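Local coordinates for protein shikimate dehydrogenase (NADP(+)) (Thermotoga maritima, PDB 3U62) that probably catalyses the reversible NADPH-linked reduction of 3-dehydroshikimate to shikimate, a step in the biosynthesis of chorismate and the aromatic amino acids, at residues Phe3-Tyr8 with Asn57-His62; Val112-Gly117 with Leu170-Ser175. All coordinates share one frame; numbering follows the deposited sequence.

Contact 1 (Phe3-Tyr8 with Asn57-His62); sequences FCIIGY and NATIPH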
loop_
_atom_site.group_PDB
_atom_site.type_symbol
_atom_site.label_atom_id
_atom_site.label_comp_id
_atom_site.label_asym_id
_atom_site.label_seq_id
_atom_site.Cartn_x
_atom_site.Cartn_y
_atom_site.Cartn_z
ATOM N N PHE A 3 4.920 12.635 14.796
ATOM C CA PHE A 3 4.892 11.764 13.624
ATOM C C PHE A 3 4.587 12.590 12.379
ATOM O O PHE A 3 4.147 13.736 12.486
ATOM C CB PHE A 3 3.837 10.660 13.798
ATOM C CG PHE A 3 4.008 9.853 15.054
ATOM C CD1 PHE A 3 3.301 10.175 16.208
ATOM C CD2 PHE A 3 4.889 8.775 15.088
ATOM C CE1 PHE A 3 3.464 9.435 17.377
ATOM C CE2 PHE A 3 5.060 8.031 16.251
ATOM C CZ PHE A 3 4.344 8.359 17.398
ATOM N N CYS A 4 4.840 12.016 11.206
ATOM C CA CYS A 4 4.444 12.630 9.944
ATOM C C CYS A 4 4.368 11.572 8.857
ATOM O O CYS A 4 4.661 10.393 9.094
ATOM C CB CYS A 4 5.422 13.740 9.532
ATOM S SG CYS A 4 7.124 13.194 9.243
ATOM N N ILE A 5 3.955 11.991 7.669
ATOM C CA ILE A 5 4.079 11.164 6.485
ATOM C C ILE A 5 5.045 11.853 5.523
ATOM O O ILE A 5 4.934 13.055 5.267
ATOM C CB ILE A 5 2.701 10.875 5.821
ATOM C CG1 ILE A 5 2.855 9.986 4.579
ATOM C CG2 ILE A 5 1.934 12.166 5.510
ATOM C CD1 ILE A 5 2.355 8.573 4.768
ATOM N N ILE A 6 6.009 11.088 5.018
ATOM C CA ILE A 6 6.959 11.602 4.038
ATOM C C ILE A 6 6.711 10.949 2.682
ATOM O O ILE A 6 6.294 9.789 2.605
ATOM C CB ILE A 6 8.444 11.442 4.500
ATOM C CG1 ILE A 6 8.860 9.962 4.578
ATOM C CG2 ILE A 6 8.668 12.114 5.862
ATOM C CD1 ILE A 6 9.570 9.452 3.313
ATOM N N GLY A 7 6.956 11.707 1.619
ATOM C CA GLY A 7 6.719 11.232 0.263
ATOM C C GLY A 7 6.749 12.358 -0.748
ATOM O O GLY A 7 7.128 13.489 -0.421
ATOM N N TYR A 8 6.354 12.038 -1.978
ATOM C CA TYR A 8 6.363 12.985 -3.086
ATOM C C TYR A 8 5.517 12.429 -4.228
ATOM O O TYR A 8 5.993 11.590 -4.997
ATOM C CB TYR A 8 7.796 13.219 -3.561
ATOM C CG TYR A 8 7.980 14.443 -4.414
ATOM C CD1 TYR A 8 7.927 15.719 -3.852
ATOM C CD2 TYR A 8 8.231 14.331 -5.779
ATOM C CE1 TYR A 8 8.103 16.852 -4.626
ATOM C CE2 TYR A 8 8.411 15.458 -6.565
ATOM C CZ TYR A 8 8.347 16.715 -5.981
ATOM O OH TYR A 8 8.523 17.837 -6.755
ATOM N N ASN A 57 5.511 7.717 8.733
ATOM C CA ASN A 57 5.190 6.867 7.606
ATOM C C ASN A 57 5.919 7.349 6.363
ATOM O O ASN A 57 6.202 8.541 6.216
ATOM C CB ASN A 57 3.681 6.837 7.360
ATOM C CG ASN A 57 2.933 6.048 8.415
ATOM O OD1 ASN A 57 3.229 4.880 8.667
ATOM N ND2 ASN A 57 1.946 6.683 9.039
ATOM N N ALA A 58 6.233 6.411 5.479
ATOM C CA ALA A 58 6.823 6.728 4.190
ATOM C C ALA A 58 5.919 6.186 3.097
ATOM O O ALA A 58 5.447 5.050 3.180
ATOM C CB ALA A 58 8.212 6.124 4.080
ATOM N N THR A 59 5.664 7.006 2.086
ATOM C CA THR A 59 4.940 6.555 0.906
ATOM C C THR A 59 5.820 6.785 -0.327
ATOM O O THR A 59 7.009 7.088 -0.188
ATOM C CB THR A 59 3.540 7.224 0.793
ATOM O OG1 THR A 59 2.804 6.637 -0.287
ATOM C CG2 THR A 59 3.648 8.737 0.590
ATOM N N ILE A 60 5.250 6.627 -1.519
ATOM C CA ILE A 60 5.993 6.847 -2.762
ATOM C C ILE A 60 6.631 8.241 -2.794
ATOM O O ILE A 60 6.021 9.213 -2.337
ATOM C CB ILE A 60 5.114 6.632 -4.026
ATOM C CG1 ILE A 60 3.873 7.539 -4.002
ATOM C CG2 ILE A 60 4.729 5.157 -4.163
ATOM C CD1 ILE A 60 3.244 7.776 -5.369
ATOM N N PRO A 61 7.866 8.345 -3.321
ATOM C CA PRO A 61 8.710 7.272 -3.842
ATOM C C PRO A 61 9.846 6.905 -2.886
ATOM O O PRO A 61 10.976 6.670 -3.328
ATOM C CB PRO A 61 9.289 7.906 -5.107
ATOM C CG PRO A 61 9.405 9.386 -4.764
ATOM C CD PRO A 61 8.464 9.664 -3.598
ATOM N N HIS A 62 9.546 6.840 -1.589
ATOM C CA HIS A 62 10.590 6.769 -0.568
ATOM C C HIS A 62 10.630 5.509 0.295
ATOM O O HIS A 62 11.482 5.405 1.180
ATOM C CB HIS A 62 10.502 7.992 0.348
ATOM C CG HIS A 62 10.750 9.289 -0.351
ATOM N ND1 HIS A 62 10.230 10.489 0.088
ATOM C CD2 HIS A 62 11.477 9.578 -1.457
ATOM C CE1 HIS A 62 10.624 11.459 -0.717
ATOM N NE2 HIS A 62 11.374 10.932 -1.670
#

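Contact 2 (Val112-Gly117 with Leu170-Ser175); sequences VVVGAG and LFNTTS. With SO4 (sulfate ion), chain D; SO4 (sulfate ion), chain E.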
loop_
_atom_site.group_PDB
_atom_site.type_symbol
_atom_site.label_atom_id
_atom_site.label_comp_id
_atom_site.label_asym_id
_atom_site.label_seq_id
_atom_site.Cartn_x
_atom_site.Cartn_y
_atom_site.Cartn_z
ATOM N N VAL A 112 -2.974 -11.622 -10.732
ATOM C CA VAL A 112 -2.185 -10.613 -11.434
ATOM C C VAL A 112 -1.950 -9.417 -10.508
ATOM O O VAL A 112 -2.889 -8.889 -9.905
ATOM C CB VAL A 112 -2.868 -10.147 -12.752
ATOM C CG1 VAL A 112 -2.092 -9.004 -13.399
ATOM C CG2 VAL A 112 -2.980 -11.307 -13.728
ATOM N N VAL A 113 -0.687 -9.014 -10.397
ATOM C CA VAL A 113 -0.300 -7.835 -9.631
ATOM C C VAL A 113 0.269 -6.799 -10.599
ATOM O O VAL A 113 1.273 -7.053 -11.267
ATOM C CB VAL A 113 0.746 -8.183 -8.538
ATOM C CG1 VAL A 113 1.191 -6.930 -7.790
ATOM C CG2 VAL A 113 0.187 -9.212 -7.562
ATOM N N VAL A 114 -0.384 -5.642 -10.685
ATOM C CA VAL A 114 0.068 -4.565 -11.566
ATOM C C VAL A 114 1.015 -3.643 -10.804
ATOM O O VAL A 114 0.644 -3.067 -9.779
ATOM C CB VAL A 114 -1.109 -3.750 -12.162
ATOM C CG1 VAL A 114 -0.608 -2.766 -13.215
ATOM C CG2 VAL A 114 -2.153 -4.675 -12.764
ATOM N N GLY A 115 2.236 -3.518 -11.317
ATOM C CA GLY A 115 3.281 -2.735 -10.666
ATOM C C GLY A 115 4.340 -3.614 -10.029
ATOM O O GLY A 115 4.110 -4.801 -9.783
ATOM N N ALA A 116 5.504 -3.023 -9.768
ATOM C CA ALA A 116 6.621 -3.725 -9.136
ATOM C C ALA A 116 7.351 -2.837 -8.124
ATOM O O ALA A 116 8.515 -3.083 -7.789
ATOM C CB ALA A 116 7.584 -4.252 -10.193
ATOM N N GLY A 117 6.661 -1.805 -7.642
ATOM C CA GLY A 117 7.199 -0.915 -6.615
ATOM C C GLY A 117 7.029 -1.492 -5.223
ATOM O O GLY A 117 6.702 -2.672 -5.069
ATOM N N LEU A 170 -7.144 -9.721 -9.617
ATOM C CA LEU A 170 -6.337 -8.609 -10.111
ATOM C C LEU A 170 -6.094 -7.573 -9.014
ATOM O O LEU A 170 -7.034 -7.113 -8.361
ATOM C CB LEU A 170 -7.011 -7.949 -11.320
ATOM C CG LEU A 170 -6.391 -6.677 -11.912
ATOM C CD1 LEU A 170 -5.045 -6.965 -12.561
ATOM C CD2 LEU A 170 -7.333 -6.036 -12.912
ATOM N N PHE A 171 -4.824 -7.219 -8.825
ATOM C CA PHE A 171 -4.416 -6.177 -7.888
ATOM C C PHE A 171 -3.741 -5.044 -8.651
ATOM O O PHE A 171 -2.737 -5.273 -9.335
ATOM C CB PHE A 171 -3.414 -6.727 -6.862
ATOM C CG PHE A 171 -4.015 -7.635 -5.820
ATOM C CD1 PHE A 171 -4.412 -8.928 -6.145
ATOM C CD2 PHE A 171 -4.146 -7.208 -4.502
ATOM C CE1 PHE A 171 -4.956 -9.774 -5.180
ATOM C CE2 PHE A 171 -4.690 -8.049 -3.530
ATOM C CZ PHE A 171 -5.095 -9.334 -3.871
ATOM N N ASN A 172 -4.281 -3.831 -8.550
ATOM C CA ASN A 172 -3.527 -2.655 -8.971
ATOM C C ASN A 172 -2.763 -2.090 -7.787
ATOM O O ASN A 172 -3.358 -1.775 -6.753
ATOM C CB ASN A 172 -4.413 -1.562 -9.571
ATOM C CG ASN A 172 -3.643 -0.268 -9.819
ATOM O OD1 ASN A 172 -3.986 0.791 -9.290
ATOM N ND2 ASN A 172 -2.575 -0.355 -10.610
ATOM N N THR A 173 -1.447 -1.963 -7.939
ATOM C CA THR A 173 -0.602 -1.407 -6.880
ATOM C C THR A 173 0.098 -0.118 -7.324
ATOM O O THR A 173 0.875 0.471 -6.565
ATOM C CB THR A 173 0.449 -2.424 -6.369
ATOM O OG1 THR A 173 1.491 -2.573 -7.343
ATOM C CG2 THR A 173 -0.190 -3.784 -6.091
ATOM N N THR A 174 -0.188 0.313 -8.551
ATOM C CA THR A 174 0.406 1.522 -9.120
ATOM C C THR A 174 -0.429 2.755 -8.787
ATOM O O THR A 174 -1.498 2.652 -8.175
ATOM C CB THR A 174 0.535 1.433 -10.662
ATOM O OG1 THR A 174 -0.768 1.503 -11.260
ATOM C CG2 THR A 174 1.219 0.142 -11.087
ATOM N N SER A 175 0.065 3.917 -9.204
ATOM C CA SER A 175 -0.675 5.165 -9.069
ATOM C C SER A 175 -1.617 5.413 -10.252
ATOM O O SER A 175 -2.302 6.436 -10.292
ATOM C CB SER A 175 0.286 6.343 -8.892
ATOM O OG SER A 175 0.912 6.306 -7.622
HETATM S S SO4 D . 3.639 4.488 -8.664
HETATM O O1 SO4 D . 4.229 5.815 -8.823
HETATM O O2 SO4 D . 4.698 3.489 -8.514
HETATM O O3 SO4 D . 2.835 4.168 -9.840
HETATM O O4 SO4 D . 2.793 4.470 -7.474
HETATM S S SO4 E . 6.181 -0.162 -12.299
HETATM O O1 SO4 E . 6.365 1.277 -12.468
HETATM O O2 SO4 E . 7.372 -0.865 -12.775
HETATM O O3 SO4 E . 5.024 -0.598 -13.076
HETATM O O4 SO4 E . 5.960 -0.465 -10.887
HETATM O O HOH W 1 3.766 -0.872 -6.871
#

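Contact 1 (Phe3-Tyr8 with Asn57-His62)
Parallel strand pairing joins I5 and I6 to N57 and A58 in the mixed sheet of the substrate-binding domain, strand 2-7 lying between strands 31-36 and 55-58. N57 bonds through its backbone, N to C4 O and O to I6 N; T59 N then donates to I6 O at 2.9 Å. Beyond the strand end, Y8 N reaches I60 O in its carbonyl plane, on a lone pair, so backbone hydrogen bonding runs on into the turn with the cis peptide before P61. On one face I5 CD1 presses on N57 CB at 3.4 Å. On the other, I6 CG1 sits between its backbone N and carbonyl carbon (chi1 67°), and CD1 touches A58 CB, lies 3.4 Å from H62 CB and meets the H62 ring at its edge. P61 CD covers one face of that ring, offset toward the rim; the ring also lies beside G7 CA and meets the F42 ring with planes at about 45°. An alanine in place of H62 would probably open a gap beside I6 CD1 and G7 CA and leave F42 without its ring partner. T59, a predicted shikimate-binding residue, turns its methyl back to the strand: CG2 lies 3.5 Å from I6 O.

Contact 2 (Val112-Gly117 with Leu170-Ser175)
V112, V114 and L170 form the apolar centre, where the single methyl L170 CD1 lies 3.7 Å from V112 CG1 and equally near V114 CG2. L170 CG stands anti to the backbone N (chi1 174°), and the second torsion of 68° brings CD1 across to both valines. On the opposite face V113 CG1 meets the methyl of T173 at 3.8 Å. Between these faces the backbones pair in parallel, F171 giving its N to V112 O and its O to V114 N. At the strand ends V114 O takes two donors from one residue: T173 N in the carbonyl plane, and T173 OG1 at 2.6 Å, tilted 28° from it. T173 OG1 also accepts from a water that is weakly bonded to G117 N. G115 passes T174 CG2 at 3.6 Å, where a side chain would clash with both threonines. This is the glycine-rich turn of a Rossmann fold, predicted to bind NADP(+). Two sulfates, probably from the crystallisation liquor, sit here: A116 N holds one through O4 at 2.8 Å, and S175 grips the second with N and OG. The two strands lie centrally in the parallel sheet, flanked by strands 135-139 and 195-198. Helix 118-129 packs on V113, F171 and T173, while helix 160-165 covers V112, V114 and L170.

In the fold
Contact 1 belongs to the substrate-binding domain and contact 2 to the Rossmann domain, predicted to bind NADP(+), their centres about 19 Å apart. Both lie at the ends of parallel strands whose following loops carry predicted ligand residues: T59 for shikimate in contact 1, G115, A116 and G117 for NADP(+) in contact 2. The loops meet where I60 CD1 packs on S175 OG at 3.6 Å, joining the two domains. The nearest side-chain atoms of I60 and K63, the predicted proton acceptor, are about 3 Å apart, and those of I60 and a bound sulfate about 4 Å. This meeting point is consistent with a cleft where substrate and cofactor come together.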